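Local coordinates for ancillary protein 2 (PDB 4C0Z), which forms part of the streptococcal pilus tip and can mediate adhesion to host cells by binding surface targets covalently through reactive thioester bonds, one of them in this N-terminal domain, at residues G79-F84 / G96-N101; Q100-I105 / Y191-F196. All blocks are in the same frame, centred on the assembly; numbering follows the deposited sequence.

Interaction 1 (G79-F84 / G96-N101); sequences GTNENF and GQLQQN
The carboxamides of Asn-81 and Gln-99 meet with their planes 73° apart, the two side chains crossing at about a right angle. The third flat group, the Phe-84 ring, meets Leu-98 CD2 obliquely; the shortest approach of that methyl is to Phe-84 CB, 3.6 Å. Asn-81 OD1 accepts the backbone N-H of Gln-99 at 3.0 Å; the N-H...O angle of 170° makes the bond nearly straight, with the donor tilted 23° from the carbonyl plane. The same OD1 also rests 3.5 Å from Leu-98 CB. The extended Gln-99 chain passes alongside Gly-79 O, which is 3.3 Å from its CG and 2.8 Å from its NE2, yet that polar pair is too poorly angled to count as a hydrogen bond. Beyond the contact, Phe-84 also meets Phe-56, and Leu-98 touches Tyr-137 of helix 123-138. Thr-80 OG1 takes Asn-83 N at 3.2 Å, a capping bond at the start of helix 81-87. Two helix N-termini therefore abut: one begins with a classic threonine N-cap, and the other has a first-turn N-H bound by an asparagine of its neighbour, within the thioester domain.

Interaction 2 (Q100-I105 / Y191-F196); sequences QNILRI and YQLSIF
Tyr-191 opens the strand's side of the contact by laying its ring obliquely against Leu-103, whose CD2 sits 3.6 Å from Tyr-191 CD2 and almost as near to CE2. The two side chains slide past each other in opposite directions, and the second methyl of Leu-103, CD1, reaches the Tyr-191 backbone O at 3.6 Å. The tyrosine ring also meets those of Tyr-107 and Tyr-211 edge-to-face. Gln-192 turns away from the helix and bonds through NE2 to Ala-189 O; what it offers here is backbone, its C lying 3.9 Å from Leu-103 CD2. Leu-193 points back toward the helix. Its CB meets Leu-103 CG at 3.8 Å, while a chi1 of -176° sets its CG anti to the backbone N; from there Leu-193 CD1 and CD2 each come within 3.8 Å of Ile-102 CG2, so that methyl faces the fork of the leucine. Beyond Leu-193, Ile-195 packs on Phe-84 and Leu-87 of helix 81-87 instead. The segment axes approach to 8.7 Å at an angle of 111°, so the helix runs across the strand. Leu-103, with the largest buried area of the contact, has a chi1 of -107°, well off a staggered position, which suggests some torsional cost for its fit. No hydrogen bond joins the segments: their cohesion is apolar, resting on the close fit of branched methyls to a ring and a leucine rather than on directional bonds.

In the fold
Leaving strand 72-78, the chain enters helix 81-87, crosses an irregular connection and starts helix 98-108, where interaction 1 closes a short loop. Interaction 2 closes a far longer one, containing helices such as 123-138 and 161-174 and no strand, when the chain returns as strand 191-198. The loops follow in series, neither enclosing the other, and overlap at Gln-100 and Asn-101. They also meet in space: Gly-79 N probably hydrogen-bonds Leu-193 O at 2.9 Å, and the Phe-84 ring reaches Leu-193 and Ile-102. Helix 98-108 thus ties the helical part to the barrel, whose neighbouring strands and turns bring together Cys-55 and Gln-204, the thioester pair.

Interaction 1 (G79-F84 / G96-N101)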
loop_
_atom_site.group_PDB
_atom_site.type_symbol
_atom_site.label_atom_id
_atom_site.label_comp_id
_atom_site.label_asym_id
_atom_site.label_seq_id
_atom_site.Cartn_x
_atom_site.Cartn_y
_atom_site.Cartn_z
ATOM N N GLY I 79 -5.848 14.801 -16.116
ATOM C CA GLY I 79 -4.650 14.092 -15.679
ATOM C C GLY I 79 -3.350 14.872 -15.788
ATOM O O GLY I 79 -2.351 14.317 -16.248
ATOM N N THR I 80 -3.339 16.154 -15.344
ATOM C CA THR I 80 -2.173 17.052 -15.343
ATOM C C THR I 80 -1.183 16.697 -14.203
ATOM O O THR I 80 -1.543 15.941 -13.289
ATOM C CB THR I 80 -2.643 18.511 -15.184
ATOM O OG1 THR I 80 -3.146 18.714 -13.865
ATOM C CG2 THR I 80 -3.697 18.922 -16.213
ATOM N N ASN I 81 0.034 17.297 -14.228
ATOM C CA ASN I 81 1.065 17.142 -13.187
ATOM C C ASN I 81 0.621 17.816 -11.883
ATOM O O ASN I 81 0.853 17.273 -10.803
ATOM C CB ASN I 81 2.408 17.709 -13.653
ATOM C CG ASN I 81 3.089 16.849 -14.694
ATOM O OD1 ASN I 81 3.255 15.634 -14.528
ATOM N ND2 ASN I 81 3.516 17.461 -15.791
ATOM N N GLU I 82 -0.057 18.979 -12.000
ATOM C CA GLU I 82 -0.610 19.747 -10.883
ATOM C C GLU I 82 -1.601 18.899 -10.066
ATOM O O GLU I 82 -1.493 18.874 -8.842
ATOM C CB GLU I 82 -1.275 21.038 -11.402
ATOM C CG GLU I 82 -1.703 22.027 -10.324
ATOM C CD GLU I 82 -2.388 23.296 -10.815
ATOM O OE1 GLU I 82 -2.125 23.732 -11.960
ATOM O OE2 GLU I 82 -3.208 23.849 -10.046
ATOM N N ASN I 83 -2.521 18.179 -10.736
ATOM C CA ASN I 83 -3.496 17.326 -10.060
ATOM C C ASN I 83 -2.855 16.100 -9.398
ATOM O O ASN I 83 -3.328 15.691 -8.337
ATOM C CB ASN I 83 -4.653 16.952 -10.976
ATOM C CG ASN I 83 -5.609 18.098 -11.200
ATOM O OD1 ASN I 83 -5.795 18.971 -10.345
ATOM N ND2 ASN I 83 -6.266 18.106 -12.345
ATOM N N PHE I 84 -1.739 15.578 -9.960
ATOM C CA PHE I 84 -0.994 14.474 -9.339
ATOM C C PHE I 84 -0.308 14.949 -8.089
ATOM O O PHE I 84 -0.365 14.260 -7.080
ATOM C CB PHE I 84 0.053 13.862 -10.277
ATOM C CG PHE I 84 -0.484 12.762 -11.152
ATOM C CD1 PHE I 84 -0.991 11.592 -10.594
ATOM C CD2 PHE I 84 -0.504 12.900 -12.536
ATOM C CE1 PHE I 84 -1.495 10.578 -11.404
ATOM C CE2 PHE I 84 -1.003 11.882 -13.346
ATOM C CZ PHE I 84 -1.506 10.733 -12.779
ATOM N N GLY I 96 10.452 14.951 -14.254
ATOM C CA GLY I 96 9.583 16.074 -14.601
ATOM C C GLY I 96 8.526 15.858 -15.667
ATOM O O GLY I 96 7.873 16.815 -16.095
ATOM N N GLN I 97 8.358 14.609 -16.112
ATOM C CA GLN I 97 7.342 14.231 -17.086
ATOM C C GLN I 97 6.503 13.064 -16.532
ATOM O O GLN I 97 6.346 12.022 -17.174
ATOM C CB GLN I 97 7.930 13.979 -18.486
ATOM C CG GLN I 97 9.163 13.073 -18.551
ATOM C CD GLN I 97 9.491 12.643 -19.966
ATOM O OE1 GLN I 97 9.040 13.235 -20.960
ATOM N NE2 GLN I 97 10.292 11.594 -20.086
ATOM N N LEU I 98 5.979 13.260 -15.308
ATOM C CA LEU I 98 5.157 12.282 -14.586
ATOM C C LEU I 98 3.945 11.892 -15.437
ATOM O O LEU I 98 3.864 10.743 -15.864
ATOM C CB LEU I 98 4.753 12.823 -13.197
ATOM C CG LEU I 98 3.917 11.904 -12.286
ATOM C CD1 LEU I 98 4.728 10.719 -11.763
ATOM C CD2 LEU I 98 3.377 12.673 -11.113
ATOM N N GLN I 99 3.079 12.866 -15.761
ATOM C CA GLN I 99 1.903 12.727 -16.626
ATOM C C GLN I 99 2.223 11.911 -17.901
ATOM O O GLN I 99 1.520 10.934 -18.180
ATOM C CB GLN I 99 1.373 14.139 -16.974
ATOM C CG GLN I 99 0.362 14.228 -18.121
ATOM C CD GLN I 99 -0.211 15.621 -18.285
ATOM O OE1 GLN I 99 0.498 16.638 -18.234
ATOM N NE2 GLN I 99 -1.509 15.695 -18.534
ATOM N N GLN I 100 3.309 12.287 -18.625
ATOM C CA GLN I 100 3.786 11.653 -19.870
ATOM C C GLN I 100 4.215 10.212 -19.664
ATOM O O GLN I 100 3.876 9.352 -20.479
ATOM C CB GLN I 100 4.910 12.472 -20.535
ATOM C CG GLN I 100 4.433 13.805 -21.101
ATOM C CD GLN I 100 4.521 14.974 -20.140
ATOM O OE1 GLN I 100 4.630 14.829 -18.916
ATOM N NE2 GLN I 100 4.465 16.178 -20.686
ATOM N N ASN I 101 4.918 9.950 -18.552
ATOM C CA ASN I 101 5.363 8.611 -18.186
ATOM C C ASN I 101 4.189 7.692 -17.903
ATOM O O ASN I 101 4.169 6.560 -18.388
ATOM C CB ASN I 101 6.337 8.657 -17.012
ATOM C CG ASN I 101 7.707 9.121 -17.428
ATOM O OD1 ASN I 101 8.187 8.840 -18.532
ATOM N ND2 ASN I 101 8.362 9.858 -16.560
#

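Interaction 2 (Q100-I105 / Y191-F196)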
loop_
_atom_site.group_PDB
_atom_site.type_symbol
_atom_site.label_atom_id
_atom_site.label_comp_id
_atom_site.label_asym_id
_atom_site.label_seq_id
_atom_site.Cartn_x
_atom_site.Cartn_y
_atom_site.Cartn_z
ATOM N N GLN I 100 3.309 12.287 -18.625
ATOM C CA GLN I 100 3.786 11.653 -19.870
ATOM C C GLN I 100 4.215 10.212 -19.664
ATOM O O GLN I 100 3.876 9.352 -20.479
ATOM C CB GLN I 100 4.910 12.472 -20.535
ATOM C CG GLN I 100 4.433 13.805 -21.101
ATOM C CD GLN I 100 4.521 14.974 -20.140
ATOM O OE1 GLN I 100 4.630 14.829 -18.916
ATOM N NE2 GLN I 100 4.465 16.178 -20.686
ATOM N N ASN I 101 4.918 9.950 -18.552
ATOM C CA ASN I 101 5.363 8.611 -18.186
ATOM C C ASN I 101 4.189 7.692 -17.903
ATOM O O ASN I 101 4.169 6.560 -18.388
ATOM C CB ASN I 101 6.337 8.657 -17.012
ATOM C CG ASN I 101 7.707 9.121 -17.428
ATOM O OD1 ASN I 101 8.187 8.840 -18.532
ATOM N ND2 ASN I 101 8.362 9.858 -16.560
ATOM N N ILE I 102 3.189 8.199 -17.164
ATOM C CA ILE I 102 1.983 7.464 -16.817
ATOM C C ILE I 102 1.196 7.142 -18.091
ATOM O O ILE I 102 0.836 5.977 -18.301
ATOM C CB ILE I 102 1.171 8.190 -15.703
ATOM C CG1 ILE I 102 1.886 8.024 -14.332
ATOM C CG2 ILE I 102 -0.276 7.670 -15.624
ATOM C CD1 ILE I 102 1.617 9.087 -13.333
ATOM N N LEU I 103 1.000 8.152 -18.960
ATOM C CA LEU I 103 0.316 8.004 -20.254
ATOM C C LEU I 103 0.984 6.944 -21.121
ATOM O O LEU I 103 0.280 6.123 -21.722
ATOM C CB LEU I 103 0.252 9.327 -21.012
ATOM C CG LEU I 103 -1.107 10.044 -21.086
ATOM C CD1 LEU I 103 -1.049 11.186 -22.066
ATOM C CD2 LEU I 103 -2.236 9.106 -21.486
ATOM N N ARG I 104 2.343 6.948 -21.172
ATOM C CA ARG I 104 3.120 5.955 -21.928
ATOM C C ARG I 104 2.879 4.533 -21.414
ATOM O O ARG I 104 2.763 3.609 -22.221
ATOM C CB ARG I 104 4.619 6.272 -21.920
ATOM C CG ARG I 104 5.054 7.079 -23.112
ATOM C CD ARG I 104 6.564 7.199 -23.229
ATOM N NE ARG I 104 7.139 8.011 -22.156
ATOM C CZ ARG I 104 7.283 9.334 -22.203
ATOM N NH1 ARG I 104 6.880 10.016 -23.267
ATOM N NH2 ARG I 104 7.822 9.983 -21.181
ATOM N N ILE I 105 2.776 4.367 -20.078
ATOM C CA ILE I 105 2.523 3.076 -19.441
ATOM C C ILE I 105 1.135 2.584 -19.813
ATOM O O ILE I 105 0.995 1.419 -20.170
ATOM C CB ILE I 105 2.735 3.116 -17.901
ATOM C CG1 ILE I 105 4.229 3.276 -17.560
ATOM C CG2 ILE I 105 2.146 1.866 -17.210
ATOM C CD1 ILE I 105 4.470 3.710 -16.136
ATOM N N TYR I 191 -4.907 10.541 -27.236
ATOM C CA TYR I 191 -4.893 9.557 -26.142
ATOM C C TYR I 191 -4.581 10.341 -24.846
ATOM O O TYR I 191 -3.444 10.772 -24.654
ATOM C CB TYR I 191 -3.853 8.457 -26.435
ATOM C CG TYR I 191 -3.900 7.281 -25.485
ATOM C CD1 TYR I 191 -4.769 6.214 -25.705
ATOM C CD2 TYR I 191 -3.038 7.205 -24.398
ATOM C CE1 TYR I 191 -4.798 5.117 -24.848
ATOM C CE2 TYR I 191 -3.062 6.117 -23.529
ATOM C CZ TYR I 191 -3.948 5.077 -23.755
ATOM O OH TYR I 191 -3.971 3.998 -22.907
ATOM N N GLN I 192 -5.611 10.586 -24.003
ATOM C CA GLN I 192 -5.500 11.461 -22.826
ATOM C C GLN I 192 -5.778 10.824 -21.454
ATOM O O GLN I 192 -6.606 9.922 -21.306
ATOM C CB GLN I 192 -6.391 12.692 -23.015
ATOM C CG GLN I 192 -5.906 13.604 -24.144
ATOM C CD GLN I 192 -6.913 14.623 -24.623
ATOM O OE1 GLN I 192 -7.935 14.895 -23.985
ATOM N NE2 GLN I 192 -6.629 15.230 -25.764
ATOM N N LEU I 193 -5.070 11.350 -20.444
ATOM C CA LEU I 193 -5.089 10.896 -19.065
ATOM C C LEU I 193 -6.121 11.607 -18.196
ATOM O O LEU I 193 -6.257 12.832 -18.262
ATOM C CB LEU I 193 -3.678 11.069 -18.468
ATOM C CG LEU I 193 -3.413 10.579 -17.043
ATOM C CD1 LEU I 193 -3.607 9.073 -16.934
ATOM C CD2 LEU I 193 -2.018 10.956 -16.619
ATOM N N SER I 194 -6.818 10.827 -17.358
ATOM C CA SER I 194 -7.798 11.302 -16.382
ATOM C C SER I 194 -7.438 10.799 -14.990
ATOM O O SER I 194 -7.028 9.647 -14.835
ATOM C CB SER I 194 -9.205 10.831 -16.733
ATOM O OG SER I 194 -9.692 11.505 -17.881
ATOM N N ILE I 195 -7.601 11.668 -13.984
ATOM C CA ILE I 195 -7.416 11.339 -12.571
ATOM C C ILE I 195 -8.814 11.283 -11.934
ATOM O O ILE I 195 -9.622 12.178 -12.137
ATOM C CB ILE I 195 -6.460 12.329 -11.830
ATOM C CG1 ILE I 195 -5.004 12.214 -12.349
ATOM C CG2 ILE I 195 -6.512 12.134 -10.317
ATOM C CD1 ILE I 195 -4.149 13.421 -12.066
ATOM N N PHE I 196 -9.081 10.228 -11.169
ATOM C CA PHE I 196 -10.333 10.047 -10.458
ATOM C C PHE I 196 -10.057 10.241 -8.977
ATOM O O PHE I 196 -9.339 9.445 -8.348
ATOM C CB PHE I 196 -10.972 8.687 -10.792
ATOM C CG PHE I 196 -11.463 8.657 -12.219
ATOM C CD1 PHE I 196 -10.618 8.267 -13.260
ATOM C CD2 PHE I 196 -12.759 9.064 -12.533
ATOM C CE1 PHE I 196 -11.064 8.283 -14.585
ATOM C CE2 PHE I 196 -13.210 9.053 -13.850
ATOM C CZ PHE I 196 -12.360 8.674 -14.869
#